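PDB 2J3X: C2 toxin component I from Clostridium botulinum, which catalyses ADP-ribosyl transfer, probably onto a host target, as the enzymatic component of the binary C2 toxin. Local coordinates for residues S357-L369 against I410-E424. The protein carries 2 engineered substitutions. Residues are numbered along the deposited sequence; the frame is centred on the assembly and turned at random.
Engineered in segment 357-369: R361 (natural residue Ser).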
loop_
_atom_site.group_PDB
_atom_site.type_symbol
_atom_site.label_atom_id
_atom_site.label_comp_id
_atom_site.label_asym_id
_atom_site.label_seq_id
_atom_site.Cartn_x
_atom_site.Cartn_y
_atom_site.Cartn_z
ATOM N N SER A 357 -13.429 4.086 -14.941
ATOM C CA SER A 357 -12.943 4.069 -16.321
ATOM C C SER A 357 -11.512 3.500 -16.429
ATOM O O SER A 357 -11.077 3.061 -17.497
ATOM C CB SER A 357 -13.084 5.436 -16.936
ATOM O OG SER A 357 -12.026 6.195 -16.486
ATOM N N PHE A 358 -10.808 3.405 -15.301
ATOM C CA PHE A 358 -9.477 2.777 -15.316
ATOM C C PHE A 358 -9.401 1.410 -14.660
ATOM O O PHE A 358 -8.336 0.860 -14.498
ATOM C CB PHE A 358 -8.453 3.722 -14.713
ATOM C CG PHE A 358 -8.442 5.059 -15.377
ATOM C CD1 PHE A 358 -8.064 5.174 -16.701
ATOM C CD2 PHE A 358 -8.821 6.186 -14.674
ATOM C CE1 PHE A 358 -8.065 6.430 -17.313
ATOM C CE2 PHE A 358 -8.829 7.429 -15.270
ATOM C CZ PHE A 358 -8.452 7.559 -16.569
ATOM N N SER A 359 -10.538 0.826 -14.360
ATOM C CA SER A 359 -10.593 -0.343 -13.500
ATOM C C SER A 359 -10.011 -1.613 -14.110
ATOM O O SER A 359 -9.566 -2.521 -13.382
ATOM C CB SER A 359 -12.034 -0.551 -13.041
ATOM O OG SER A 359 -12.876 -0.943 -14.126
ATOM N N LYS A 360 -9.924 -1.654 -15.442
ATOM C CA LYS A 360 -9.355 -2.824 -16.104
ATOM C C LYS A 360 -7.888 -2.665 -16.445
ATOM O O LYS A 360 -7.318 -3.520 -17.152
ATOM C CB LYS A 360 -10.143 -3.147 -17.377
ATOM C CG LYS A 360 -11.596 -3.535 -17.041
ATOM C CD LYS A 360 -12.327 -3.927 -18.312
ATOM C CE LYS A 360 -13.835 -3.797 -18.115
ATOM N NZ LYS A 360 -14.511 -4.240 -19.373
ATOM N N ARG A 361 -7.249 -1.593 -15.981
ATOM C CA ARG A 361 -5.799 -1.457 -16.164
ATOM C C ARG A 361 -5.112 -2.153 -14.990
ATOM O O ARG A 361 -5.426 -1.847 -13.826
ATOM C CB ARG A 361 -5.423 0.014 -16.195
ATOM C CG ARG A 361 -6.068 0.726 -17.416
ATOM C CD ARG A 361 -5.462 2.072 -17.487
ATOM N NE ARG A 361 -5.997 2.877 -18.579
ATOM C CZ ARG A 361 -5.610 4.129 -18.809
ATOM N NH1 ARG A 361 -4.697 4.685 -18.022
ATOM N NH2 ARG A 361 -6.151 4.821 -19.811
ATOM N N ARG A 362 -4.198 -3.084 -15.292
ATOM C CA ARG A 362 -3.646 -4.028 -14.268
ATOM C C ARG A 362 -2.485 -3.447 -13.460
ATOM O O ARG A 362 -2.082 -4.034 -12.441
ATOM C CB ARG A 362 -3.149 -5.303 -15.010
ATOM C CG ARG A 362 -4.294 -6.059 -15.679
ATOM C CD ARG A 362 -3.707 -7.121 -16.615
ATOM N NE ARG A 362 -4.780 -7.957 -17.189
ATOM C CZ ARG A 362 -5.519 -7.629 -18.246
ATOM N NH1 ARG A 362 -5.359 -6.486 -18.881
ATOM N NH2 ARG A 362 -6.421 -8.479 -18.673
ATOM N N PHE A 363 -1.898 -2.349 -13.931
ATOM C CA PHE A 363 -0.640 -1.882 -13.302
ATOM C C PHE A 363 -0.955 -0.613 -12.494
ATOM O O PHE A 363 -1.128 0.465 -13.051
ATOM C CB PHE A 363 0.466 -1.672 -14.354
ATOM C CG PHE A 363 0.769 -2.939 -15.139
ATOM C CD1 PHE A 363 0.030 -3.255 -16.300
ATOM C CD2 PHE A 363 1.744 -3.816 -14.705
ATOM C CE1 PHE A 363 0.272 -4.432 -17.032
ATOM C CE2 PHE A 363 2.025 -5.032 -15.432
ATOM C CZ PHE A 363 1.270 -5.337 -16.628
ATOM N N ILE A 364 -1.067 -0.781 -11.173
ATOM C CA ILE A 364 -1.575 0.305 -10.333
ATOM C C ILE A 364 -0.378 0.959 -9.653
ATOM O O ILE A 364 0.148 0.402 -8.723
ATOM C CB ILE A 364 -2.498 -0.253 -9.245
ATOM C CG1 ILE A 364 -3.637 -1.128 -9.812
ATOM C CG2 ILE A 364 -3.006 0.910 -8.329
ATOM C CD1 ILE A 364 -4.153 -2.216 -8.802
ATOM N N PHE A 365 0.028 2.140 -10.105
ATOM C CA PHE A 365 1.102 2.862 -9.428
ATOM C C PHE A 365 0.543 3.501 -8.184
ATOM O O PHE A 365 -0.426 4.260 -8.264
ATOM C CB PHE A 365 1.759 3.917 -10.266
ATOM C CG PHE A 365 2.774 3.341 -11.228
ATOM C CD1 PHE A 365 4.069 3.081 -10.819
ATOM C CD2 PHE A 365 2.387 3.014 -12.520
ATOM C CE1 PHE A 365 5.029 2.552 -11.727
ATOM C CE2 PHE A 365 3.345 2.475 -13.427
ATOM C CZ PHE A 365 4.656 2.245 -13.002
ATOM N N ARG A 366 1.126 3.102 -7.049
ATOM C CA ARG A 366 0.753 3.656 -5.730
ATOM C C ARG A 366 1.935 4.593 -5.419
ATOM O O ARG A 366 2.970 4.183 -4.904
ATOM C CB ARG A 366 0.559 2.471 -4.739
ATOM C CG ARG A 366 0.227 3.008 -3.289
ATOM C CD ARG A 366 -0.251 1.898 -2.404
ATOM N NE ARG A 366 -0.488 2.426 -1.050
ATOM C CZ ARG A 366 0.334 2.244 -0.004
ATOM N NH1 ARG A 366 1.439 1.502 -0.140
ATOM N NH2 ARG A 366 0.005 2.797 1.204
ATOM N N LEU A 367 1.791 5.867 -5.788
ATOM C CA LEU A 367 2.919 6.799 -5.831
ATOM C C LEU A 367 2.973 7.553 -4.513
ATOM O O LEU A 367 1.991 8.169 -4.136
ATOM C CB LEU A 367 2.715 7.868 -6.947
ATOM C CG LEU A 367 2.616 7.190 -8.324
ATOM C CD1 LEU A 367 2.247 8.220 -9.377
ATOM C CD2 LEU A 367 3.956 6.500 -8.647
ATOM N N ARG A 368 4.113 7.533 -3.838
ATOM C CA ARG A 368 4.280 8.416 -2.689
ATOM C C ARG A 368 4.638 9.813 -3.165
ATOM O O ARG A 368 5.701 10.023 -3.761
ATOM C CB ARG A 368 5.350 7.835 -1.728
ATOM C CG ARG A 368 5.632 8.815 -0.499
ATOM C CD ARG A 368 6.829 8.248 0.324
ATOM N NE ARG A 368 6.505 6.861 0.709
ATOM C CZ ARG A 368 7.374 5.837 0.813
ATOM N NH1 ARG A 368 8.650 6.006 0.561
ATOM N NH2 ARG A 368 6.928 4.598 1.127
ATOM N N LEU A 369 3.757 10.774 -2.893
ATOM C CA LEU A 369 4.039 12.162 -3.242
ATOM C C LEU A 369 4.603 12.806 -2.014
ATOM O O LEU A 369 3.876 13.012 -1.074
ATOM C CB LEU A 369 2.739 12.886 -3.671
ATOM C CG LEU A 369 2.008 12.174 -4.852
ATOM C CD1 LEU A 369 0.771 13.030 -5.331
ATOM C CD2 LEU A 369 2.960 11.830 -6.032
ATOM N N ILE A 410 -13.953 -6.409 -10.583
ATOM C CA ILE A 410 -14.274 -5.444 -11.641
ATOM C C ILE A 410 -15.780 -5.305 -11.663
ATOM O O ILE A 410 -16.304 -4.191 -11.773
ATOM C CB ILE A 410 -13.731 -5.892 -13.069
ATOM C CG1 ILE A 410 -12.231 -6.292 -13.005
ATOM C CG2 ILE A 410 -13.956 -4.824 -14.099
ATOM C CD1 ILE A 410 -11.233 -5.188 -12.567
ATOM N N ASN A 411 -16.474 -6.431 -11.574
ATOM C CA ASN A 411 -17.940 -6.412 -11.525
ATOM C C ASN A 411 -18.458 -7.712 -10.958
ATOM O O ASN A 411 -17.691 -8.521 -10.458
ATOM C CB ASN A 411 -18.545 -6.083 -12.909
ATOM C CG ASN A 411 -18.212 -7.144 -13.966
ATOM O OD1 ASN A 411 -18.313 -8.339 -13.709
ATOM N ND2 ASN A 411 -17.745 -6.691 -15.126
ATOM N N ARG A 412 -19.774 -7.926 -11.009
ATOM C CA ARG A 412 -20.336 -9.106 -10.366
ATOM C C ARG A 412 -19.676 -10.410 -10.811
ATOM O O ARG A 412 -19.480 -11.306 -9.978
ATOM C CB ARG A 412 -21.863 -9.170 -10.564
ATOM C CG ARG A 412 -22.584 -10.093 -9.571
ATOM C CD ARG A 412 -24.070 -10.136 -9.894
ATOM N NE ARG A 412 -24.233 -10.561 -11.277
ATOM C CZ ARG A 412 -25.243 -10.231 -12.081
ATOM N NH1 ARG A 412 -25.240 -10.685 -13.324
ATOM N NH2 ARG A 412 -26.238 -9.457 -11.655
ATOM N N VAL A 413 -19.308 -10.511 -12.095
ATOM C CA VAL A 413 -18.768 -11.760 -12.663
ATOM C C VAL A 413 -17.283 -11.720 -13.061
ATOM O O VAL A 413 -16.771 -12.682 -13.648
ATOM C CB VAL A 413 -19.588 -12.223 -13.949
ATOM C CG1 VAL A 413 -21.077 -12.374 -13.605
ATOM C CG2 VAL A 413 -19.404 -11.271 -15.119
ATOM N N THR A 414 -16.612 -10.596 -12.835
ATOM C CA THR A 414 -15.296 -10.407 -13.433
ATOM C C THR A 414 -14.303 -10.004 -12.349
ATOM O O THR A 414 -14.561 -9.019 -11.661
ATOM C CB THR A 414 -15.364 -9.291 -14.458
ATOM O OG1 THR A 414 -16.412 -9.602 -15.410
ATOM C CG2 THR A 414 -14.033 -9.108 -15.177
ATOM N N LYS A 415 -13.232 -10.789 -12.183
ATOM C CA LYS A 415 -12.131 -10.422 -11.267
ATOM C C LYS A 415 -10.882 -10.408 -12.117
ATOM O O LYS A 415 -10.850 -11.076 -13.171
ATOM C CB LYS A 415 -11.943 -11.513 -10.214
ATOM C CG LYS A 415 -13.111 -11.710 -9.255
ATOM C CD LYS A 415 -12.682 -12.560 -8.084
ATOM C CE LYS A 415 -12.462 -14.022 -8.427
ATOM N NZ LYS A 415 -12.769 -14.847 -7.182
ATOM N N MET A 416 -9.847 -9.664 -11.715
ATOM C CA MET A 416 -8.659 -9.584 -12.544
ATOM C C MET A 416 -7.422 -9.543 -11.623
ATOM O O MET A 416 -7.418 -8.800 -10.624
ATOM C CB MET A 416 -8.758 -8.339 -13.454
ATOM C CG MET A 416 -7.621 -8.219 -14.419
ATOM S SD MET A 416 -7.685 -6.708 -15.408
ATOM C CE MET A 416 -9.422 -6.646 -15.620
ATOM N N THR A 417 -6.402 -10.323 -11.949
ATOM C CA THR A 417 -5.132 -10.203 -11.218
ATOM C C THR A 417 -4.485 -8.897 -11.663
ATOM O O THR A 417 -4.274 -8.589 -12.864
ATOM C CB THR A 417 -4.195 -11.398 -11.462
ATOM O OG1 THR A 417 -4.853 -12.599 -11.046
ATOM C CG2 THR A 417 -2.932 -11.256 -10.662
ATOM N N GLN A 418 -4.138 -8.123 -10.648
ATOM C CA GLN A 418 -3.496 -6.831 -10.869
ATOM C C GLN A 418 -2.350 -6.669 -9.890
ATOM O O GLN A 418 -2.164 -7.498 -9.012
ATOM C CB GLN A 418 -4.482 -5.673 -10.670
ATOM C CG GLN A 418 -5.817 -5.901 -11.455
ATOM C CD GLN A 418 -6.645 -4.643 -11.614
ATOM O OE1 GLN A 418 -6.649 -3.764 -10.748
ATOM N NE2 GLN A 418 -7.426 -4.575 -12.694
ATOM N N VAL A 419 -1.559 -5.614 -10.076
ATOM C CA VAL A 419 -0.386 -5.443 -9.180
ATOM C C VAL A 419 -0.389 -4.025 -8.675
ATOM O O VAL A 419 -0.524 -3.050 -9.478
ATOM C CB VAL A 419 0.959 -5.773 -9.909
ATOM C CG1 VAL A 419 1.135 -7.341 -10.135
ATOM C CG2 VAL A 419 1.139 -4.903 -11.227
ATOM N N VAL A 420 -0.126 -3.884 -7.352
ATOM C CA VAL A 420 0.030 -2.554 -6.761
ATOM C C VAL A 420 1.517 -2.243 -6.654
ATOM O O VAL A 420 2.249 -2.959 -5.956
ATOM C CB VAL A 420 -0.644 -2.580 -5.343
ATOM C CG1 VAL A 420 -0.441 -1.228 -4.609
ATOM C CG2 VAL A 420 -2.170 -2.915 -5.531
ATOM N N ILE A 421 1.926 -1.204 -7.374
ATOM C CA ILE A 421 3.330 -0.908 -7.573
ATOM C C ILE A 421 3.669 0.298 -6.672
ATOM O O ILE A 421 3.386 1.464 -7.011
ATOM C CB ILE A 421 3.600 -0.589 -9.071
ATOM C CG1 ILE A 421 3.205 -1.822 -9.941
ATOM C CG2 ILE A 421 5.114 -0.245 -9.260
ATOM C CD1 ILE A 421 3.252 -1.477 -11.457
ATOM N N ASP A 422 4.309 0.032 -5.533
ATOM C CA ASP A 422 4.708 1.110 -4.629
ATOM C C ASP A 422 5.948 1.775 -5.199
ATOM O O ASP A 422 6.960 1.115 -5.468
ATOM C CB ASP A 422 5.102 0.510 -3.245
ATOM C CG ASP A 422 3.891 0.155 -2.397
ATOM O OD1 ASP A 422 2.892 0.897 -2.474
ATOM O OD2 ASP A 422 3.965 -0.800 -1.607
ATOM N N ALA A 423 5.904 3.094 -5.335
ATOM C CA ALA A 423 7.049 3.815 -5.848
ATOM C C ALA A 423 7.216 5.141 -5.112
ATOM O O ALA A 423 6.243 5.741 -4.657
ATOM C CB ALA A 423 6.946 4.057 -7.321
ATOM N N GLU A 424 8.464 5.576 -5.061
ATOM C CA GLU A 424 8.830 6.845 -4.330
ATOM C C GLU A 424 9.539 7.770 -5.308
ATOM O O GLU A 424 10.103 7.303 -6.325
ATOM C CB GLU A 424 9.777 6.505 -3.167
ATOM C CG GLU A 424 11.168 5.952 -3.696
ATOM C CD GLU A 424 12.158 5.534 -2.623
ATOM O OE1 GLU A 424 11.845 5.600 -1.388
ATOM O OE2 GLU A 424 13.259 5.115 -3.083
HETATM O O HOH W 1 -4.505 -9.983 -15.015
HETATM O O HOH W 2 4.347 0.762 0.964
HETATM O O HOH W 3 4.003 3.755 -2.217
#
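F363–L367 runs parallel to V419–A423, paired by backbone hydrogen bonds: R362 O takes V419 N, I364 N gives to V419 O, I364 O accepts from I421 N at 2.7 Å, and R366 repeats the pattern with I421 and A423 before R368 N meets A423 O.

Q418 reaches back to the turn at F358–R361, where NE2 gives a nearly straight bond (165°) to S359 O at 3.0 Å; OE1 goes to R300. M416 SD lies over one face of the R362 guanidinium, 3.6 Å from NE, and a water joins that NE to T417 O. R366, with CG anti to the backbone N (chi1 177°), runs alongside D422, and NH1 forms a salt bridge to OD1 at 2.8 Å, the two flat groups turned 61° apart. D220 and R402 extend this charge network.

On the face carrying F363, F365, V419 and I421, opposite R366 and D422, contacts are apolar: I421 CG2 meets F365 CE1 at 3.7 Å, while I421 CD1 sits over one face of the F365 ring, toward its rim, and V419 CG2 touches F363 CD2.

In this mixed sheet of the ADP-ribosyltransferase fold, strand 295-301 flanks 363-369, strand 397-411 flanks 414-424, and helix 326-336 packs on V419.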